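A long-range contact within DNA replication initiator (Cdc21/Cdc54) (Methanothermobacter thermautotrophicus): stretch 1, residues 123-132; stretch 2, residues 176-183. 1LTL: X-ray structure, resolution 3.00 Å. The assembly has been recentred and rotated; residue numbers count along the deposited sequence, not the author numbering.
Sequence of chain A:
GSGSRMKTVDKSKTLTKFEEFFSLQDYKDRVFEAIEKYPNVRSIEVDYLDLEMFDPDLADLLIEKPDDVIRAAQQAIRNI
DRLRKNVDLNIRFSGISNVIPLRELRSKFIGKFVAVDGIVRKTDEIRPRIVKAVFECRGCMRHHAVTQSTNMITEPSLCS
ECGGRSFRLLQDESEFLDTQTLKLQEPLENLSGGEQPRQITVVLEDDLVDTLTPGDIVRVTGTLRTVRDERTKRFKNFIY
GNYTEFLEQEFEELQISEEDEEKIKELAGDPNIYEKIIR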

ATOM      1  N   THR A 123     -39.784  -8.479 -34.498  1.00 49.69           N
ATOM      2  CA  THR A 123     -38.860  -9.548 -34.115  1.00 47.51           C
ATOM      3  C   THR A 123     -37.396  -9.230 -34.432  1.00 45.77           C
ATOM      4  O   THR A 123     -37.065  -8.845 -35.549  1.00 46.64           O
ATOM      5  CB  THR A 123     -39.258 -10.865 -34.789  1.00 47.73           C
ATOM      6  OG1 THR A 123     -40.258 -11.513 -33.996  1.00 48.13           O
ATOM      7  CG2 THR A 123     -38.064 -11.777 -34.947  1.00 49.88           C
ATOM      8  N   ASP A 124     -36.519  -9.401 -33.449  1.00 44.10           N
ATOM      9  CA  ASP A 124     -35.101  -9.112 -33.647  1.00 43.17           C
ATOM     10  C   ASP A 124     -34.259 -10.320 -34.040  1.00 41.50           C
ATOM     11  O   ASP A 124     -34.680 -11.465 -33.905  1.00 40.11           O
ATOM     12  CB  ASP A 124     -34.494  -8.473 -32.391  1.00 45.08           C
ATOM     13  CG  ASP A 124     -35.173  -7.167 -32.007  1.00 47.99           C
ATOM     14  OD1 ASP A 124     -35.190  -6.219 -32.828  1.00 48.78           O
ATOM     15  OD2 ASP A 124     -35.687  -7.086 -30.872  1.00 50.01           O
ATOM     16  N   GLU A 125     -33.051 -10.033 -34.515  1.00 40.86           N
ATOM     17  CA  GLU A 125     -32.089 -11.038 -34.950  1.00 39.98           C
ATOM     18  C   GLU A 125     -31.682 -11.938 -33.790  1.00 36.12           C
ATOM     19  O   GLU A 125     -31.624 -11.504 -32.643  1.00 34.88           O
ATOM     20  CB  GLU A 125     -30.851 -10.328 -35.517  1.00 45.91           C
ATOM     21  CG  GLU A 125     -29.728 -11.245 -36.038  1.00 56.14           C
ATOM     22  CD  GLU A 125     -30.006 -11.835 -37.429  1.00 61.18           C
ATOM     23  OE1 GLU A 125     -30.092 -11.048 -38.412  1.00 63.96           O
ATOM     24  OE2 GLU A 125     -30.138 -13.085 -37.533  1.00 64.35           O
ATOM     25  N   ILE A 126     -31.407 -13.197 -34.092  1.00 32.53           N
ATOM     26  CA  ILE A 126     -30.987 -14.117 -33.057  1.00 32.40           C
ATOM     27  C   ILE A 126     -29.481 -13.931 -32.840  1.00 31.66           C
ATOM     28  O   ILE A 126     -28.721 -13.934 -33.802  1.00 33.72           O
ATOM     29  CB  ILE A 126     -31.259 -15.568 -33.466  1.00 33.71           C
ATOM     30  CG1 ILE A 126     -32.749 -15.752 -33.782  1.00 35.73           C
ATOM     31  CG2 ILE A 126     -30.769 -16.510 -32.392  1.00 33.51           C
ATOM     32  CD1 ILE A 126     -33.151 -15.236 -35.196  1.00 38.36           C
ATOM     33  N   ARG A 127     -29.051 -13.726 -31.595  1.00 29.37           N
ATOM     34  CA  ARG A 127     -27.625 -13.550 -31.302  1.00 28.66           C
ATOM     35  C   ARG A 127     -27.280 -14.456 -30.145  1.00 26.48           C
ATOM     36  O   ARG A 127     -28.153 -14.949 -29.434  1.00 28.69           O
ATOM     37  CB  ARG A 127     -27.272 -12.130 -30.847  1.00 32.15           C
ATOM     38  CG  ARG A 127     -27.704 -10.993 -31.733  1.00 43.05           C
ATOM     39  CD  ARG A 127     -27.694  -9.649 -30.962  1.00 51.62           C
ATOM     40  NE  ARG A 127     -28.588  -8.640 -31.564  1.00 60.04           N
ATOM     41  CZ  ARG A 127     -28.362  -7.991 -32.712  1.00 63.04           C
ATOM     42  NH1 ARG A 127     -27.247  -8.223 -33.413  1.00 64.50           N
ATOM     43  NH2 ARG A 127     -29.269  -7.123 -33.167  1.00 63.23           N
ATOM     44  N   PRO A 128     -25.996 -14.721 -29.949  1.00 22.11           N
ATOM     45  CA  PRO A 128     -25.721 -15.587 -28.807  1.00 20.55           C
ATOM     46  C   PRO A 128     -25.426 -14.739 -27.550  1.00 21.97           C
ATOM     47  O   PRO A 128     -25.305 -13.503 -27.615  1.00 21.59           O
ATOM     48  CB  PRO A 128     -24.511 -16.391 -29.275  1.00 20.65           C
ATOM     49  CG  PRO A 128     -23.825 -15.448 -30.223  1.00 20.14           C
ATOM     50  CD  PRO A 128     -24.933 -14.795 -30.962  1.00 19.49           C
ATOM     51  N   ARG A 129     -25.336 -15.399 -26.400  1.00 21.12           N
ATOM     52  CA  ARG A 129     -25.016 -14.713 -25.166  1.00 22.27           C
ATOM     53  C   ARG A 129     -24.342 -15.740 -24.281  1.00 24.50           C
ATOM     54  O   ARG A 129     -24.598 -16.925 -24.404  1.00 26.51           O
ATOM     55  CB  ARG A 129     -26.272 -14.173 -24.483  1.00 22.42           C
ATOM     56  CG  ARG A 129     -26.879 -15.084 -23.426  1.00 23.11           C
ATOM     57  CD  ARG A 129     -27.836 -14.292 -22.573  1.00 23.65           C
ATOM     58  NE  ARG A 129     -28.786 -15.126 -21.829  1.00 26.24           N
ATOM     59  CZ  ARG A 129     -28.471 -15.921 -20.812  1.00 27.08           C
ATOM     60  NH1 ARG A 129     -27.214 -16.019 -20.393  1.00 26.97           N
ATOM     61  NH2 ARG A 129     -29.426 -16.605 -20.197  1.00 28.26           N
ATOM     62  N   ILE A 130     -23.478 -15.294 -23.386  1.00 26.48           N
ATOM     63  CA  ILE A 130     -22.797 -16.237 -22.531  1.00 26.92           C
ATOM     64  C   ILE A 130     -23.727 -16.711 -21.439  1.00 29.74           C
ATOM     65  O   ILE A 130     -24.340 -15.896 -20.763  1.00 32.69           O
ATOM     66  CB  ILE A 130     -21.559 -15.598 -21.899  1.00 25.72           C
ATOM     67  CG1 ILE A 130     -20.633 -15.106 -23.006  1.00 25.21           C
ATOM     68  CG2 ILE A 130     -20.867 -16.585 -20.994  1.00 22.83           C
ATOM     69  CD1 ILE A 130     -19.370 -14.489 -22.535  1.00 22.70           C
ATOM     70  N   VAL A 131     -23.860 -18.025 -21.274  1.00 31.90           N
ATOM     71  CA  VAL A 131     -24.709 -18.555 -20.207  1.00 32.49           C
ATOM     72  C   VAL A 131     -23.827 -18.998 -19.080  1.00 32.52           C
ATOM     73  O   VAL A 131     -24.194 -18.882 -17.929  1.00 34.29           O
ATOM     74  CB  VAL A 131     -25.521 -19.790 -20.623  1.00 33.39           C
ATOM     75  CG1 VAL A 131     -26.816 -19.371 -21.285  1.00 36.00           C
ATOM     76  CG2 VAL A 131     -24.699 -20.657 -21.543  1.00 33.91           C
ATOM     77  N   LYS A 132     -22.663 -19.534 -19.412  1.00 32.83           N
ATOM     78  CA  LYS A 132     -21.739 -19.987 -18.388  1.00 33.11           C
ATOM     79  C   LYS A 132     -20.414 -19.326 -18.673  1.00 30.68           C
ATOM     80  O   LYS A 132     -19.698 -19.738 -19.574  1.00 30.39           O
ATOM     81  CB  LYS A 132     -21.599 -21.511 -18.437  1.00 38.51           C
ATOM     82  CG  LYS A 132     -20.808 -22.116 -17.276  1.00 45.18           C
ATOM     83  CD  LYS A 132     -20.765 -23.656 -17.346  1.00 51.26           C
ATOM     84  CE  LYS A 132     -22.185 -24.282 -17.283  1.00 54.79           C
ATOM     85  NZ  LYS A 132     -22.241 -25.761 -17.620  1.00 55.48           N
ATOM     86  N   PHE A 176     -21.885 -20.500 -24.822  1.00 28.32           N
ATOM     87  CA  PHE A 176     -22.870 -19.571 -25.330  1.00 24.82           C
ATOM     88  C   PHE A 176     -24.246 -20.190 -25.444  1.00 24.14           C
ATOM     89  O   PHE A 176     -24.443 -21.363 -25.154  1.00 24.26           O
ATOM     90  CB  PHE A 176     -22.438 -19.022 -26.685  1.00 24.50           C
ATOM     91  CG  PHE A 176     -21.275 -18.091 -26.604  1.00 23.23           C
ATOM     92  CD1 PHE A 176     -20.016 -18.554 -26.260  1.00 21.90           C
ATOM     93  CD2 PHE A 176     -21.446 -16.729 -26.814  1.00 24.30           C
ATOM     94  CE1 PHE A 176     -18.945 -17.679 -26.124  1.00 20.81           C
ATOM     95  CE2 PHE A 176     -20.372 -15.843 -26.678  1.00 22.13           C
ATOM     96  CZ  PHE A 176     -19.123 -16.324 -26.333  1.00 20.01           C
ATOM     97  N   LEU A 177     -25.197 -19.397 -25.908  1.00 24.05           N
ATOM     98  CA  LEU A 177     -26.561 -19.866 -26.000  1.00 24.92           C
ATOM     99  C   LEU A 177     -27.381 -18.886 -26.820  1.00 25.31           C
ATOM    100  O   LEU A 177     -27.227 -17.680 -26.672  1.00 26.94           O
ATOM    101  CB  LEU A 177     -27.078 -20.002 -24.584  1.00 25.96           C
ATOM    102  CG  LEU A 177     -28.560 -20.059 -24.309  1.00 27.54           C
ATOM    103  CD1 LEU A 177     -28.815 -21.206 -23.345  1.00 26.57           C
ATOM    104  CD2 LEU A 177     -29.022 -18.727 -23.734  1.00 25.87           C
ATOM    105  N   ASP A 178     -28.249 -19.369 -27.700  1.00 25.85           N
ATOM    106  CA  ASP A 178     -28.999 -18.429 -28.528  1.00 26.94           C
ATOM    107  C   ASP A 178     -30.103 -17.679 -27.796  1.00 26.38           C
ATOM    108  O   ASP A 178     -30.866 -18.252 -27.025  1.00 26.40           O
ATOM    109  CB  ASP A 178     -29.552 -19.140 -29.758  1.00 29.66           C
ATOM    110  CG  ASP A 178     -28.457 -19.648 -30.672  1.00 32.15           C
ATOM    111  OD1 ASP A 178     -27.622 -18.821 -31.143  1.00 31.45           O
ATOM    112  OD2 ASP A 178     -28.437 -20.883 -30.919  1.00 36.10           O
ATOM    113  N   THR A 179     -30.178 -16.384 -28.063  1.00 25.87           N
ATOM    114  CA  THR A 179     -31.151 -15.512 -27.423  1.00 26.80           C
ATOM    115  C   THR A 179     -31.856 -14.650 -28.472  1.00 25.83           C
ATOM    116  O   THR A 179     -31.306 -14.374 -29.530  1.00 26.34           O
ATOM    117  CB  THR A 179     -30.436 -14.594 -26.393  1.00 29.48           C
ATOM    118  OG1 THR A 179     -31.336 -14.273 -25.324  1.00 34.49           O
ATOM    119  CG2 THR A 179     -29.952 -13.299 -27.060  1.00 27.80           C
ATOM    120  N   GLN A 180     -33.077 -14.230 -28.192  1.00 25.78           N
ATOM    121  CA  GLN A 180     -33.787 -13.419 -29.163  1.00 26.42           C
ATOM    122  C   GLN A 180     -34.784 -12.493 -28.522  1.00 27.39           C
ATOM    123  O   GLN A 180     -35.385 -12.822 -27.500  1.00 28.80           O
ATOM    124  CB  GLN A 180     -34.498 -14.293 -30.170  1.00 25.91           C
ATOM    125  CG  GLN A 180     -35.352 -13.513 -31.118  1.00 26.04           C
ATOM    126  CD  GLN A 180     -35.959 -14.416 -32.136  1.00 27.20           C
ATOM    127  OE1 GLN A 180     -36.108 -15.617 -31.896  1.00 29.80           O
ATOM    128  NE2 GLN A 180     -36.326 -13.862 -33.282  1.00 26.52           N
ATOM    129  N   THR A 181     -34.974 -11.340 -29.146  1.00 26.84           N
ATOM    130  CA  THR A 181     -35.867 -10.333 -28.612  1.00 27.87           C
ATOM    131  C   THR A 181     -37.048 -10.006 -29.495  1.00 29.39           C
ATOM    132  O   THR A 181     -36.920  -9.938 -30.713  1.00 31.09           O
ATOM    133  CB  THR A 181     -35.088  -9.051 -28.386  1.00 27.51           C
ATOM    134  OG1 THR A 181     -34.389  -9.151 -27.151  1.00 29.96           O
ATOM    135  CG2 THR A 181     -35.996  -7.863 -28.338  1.00 31.80           C
ATOM    136  N   LEU A 182     -38.213  -9.799 -28.898  1.00 30.00           N
ATOM    137  CA  LEU A 182     -39.355  -9.402 -29.711  1.00 30.37           C
ATOM    138  C   LEU A 182     -40.281  -8.563 -28.882  1.00 30.02           C
ATOM    139  O   LEU A 182     -40.236  -8.619 -27.660  1.00 29.30           O
ATOM    140  CB  LEU A 182     -40.081 -10.613 -30.283  1.00 30.74           C
ATOM    141  CG  LEU A 182     -41.123 -11.359 -29.467  1.00 32.69           C
ATOM    142  CD1 LEU A 182     -41.481 -12.617 -30.243  1.00 35.40           C
ATOM    143  CD2 LEU A 182     -40.597 -11.737 -28.113  1.00 35.25           C
ATOM    144  N   LYS A 183     -41.081  -7.754 -29.568  1.00 31.49           N
ATOM    145  CA  LYS A 183     -42.061  -6.870 -28.944  1.00 32.20           C
ATOM    146  C   LYS A 183     -43.432  -7.532 -28.947  1.00 32.18           C
ATOM    147  O   LYS A 183     -43.892  -8.013 -29.978  1.00 31.45           O
ATOM    148  CB  LYS A 183     -42.157  -5.546 -29.707  1.00 32.75           C
ATOM    149  CG  LYS A 183     -41.168  -4.494 -29.273  1.00 35.94           C
ATOM    150  CD  LYS A 183     -41.291  -4.244 -27.774  1.00 40.57           C
ATOM    151  CE  LYS A 183     -40.291  -3.208 -27.274  1.00 41.45           C
ATOM    152  NZ  LYS A 183     -38.897  -3.690 -27.455  1.00 45.56           N
TER

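What forms the apolar centre of the contact? The ring of Phe176, which gives up more area to the other stretch than any other residue here, gathers Pro128 and Ile130 about it. Ile130 CG1 lies over one ring face, 4.1 Å from the centroid of the Phe176 ring, in a CH-pi contact, while Pro128 CB reaches Phe176 CD2 at 3.9 Å. The broad ring touches both Pro128 and Ile130, alternate residues of stretch 1. Apart from the ring, Val131 CG1 packs against Leu177 CD2 at 3.4 Å, where stretch 1 turns its corner.

How does the backbone join the strands? Arg127 and Thr179 form an antiparallel pair hydrogen-bonded in both directions: Arg127 N donates to Thr179 O at 3.1 Å, and Thr179 N to Arg127 O at 2.8 Å. Arg129 N adds a hydrogen bond to Leu177 O at 3.0 Å. Between these, Pro128 costs the ladder nothing, since it sits at a non-hydrogen-bonded position where no amide hydrogen is needed; Pro128 CA lies 3.3 Å from Leu177 O instead, a CA-H...O contact.

Where does the long side chain of Arg129 go? It shares a sheet face with Leu177 and Thr179, and Leu177 CD2 covers one face of its guanidinium. The charged group is satisfied by hydrogen bonds elsewhere in the structure, and Arg129 NH1 also makes a weak one to Ile130 O at 2.9 Å, within stretch 1, which does not join the stretches.

What closes the polar edge? The register shifts by one residue between Arg127 and Thr123, and the extended side chain of Gln180 reaches across there: Gln180 NE2 donates to Asp124 O at 3.0 Å, while Ile126 CG1 packs 3.8 Å from Gln180 CD. Beyond it, Asp124 N donates to Thr181 O at 2.8 Å, and Thr123 pairs with Leu182. Between them the stretches bury 846 Å², both sides summed, with Pro128, Ile130 and Gln180 among the buried residues.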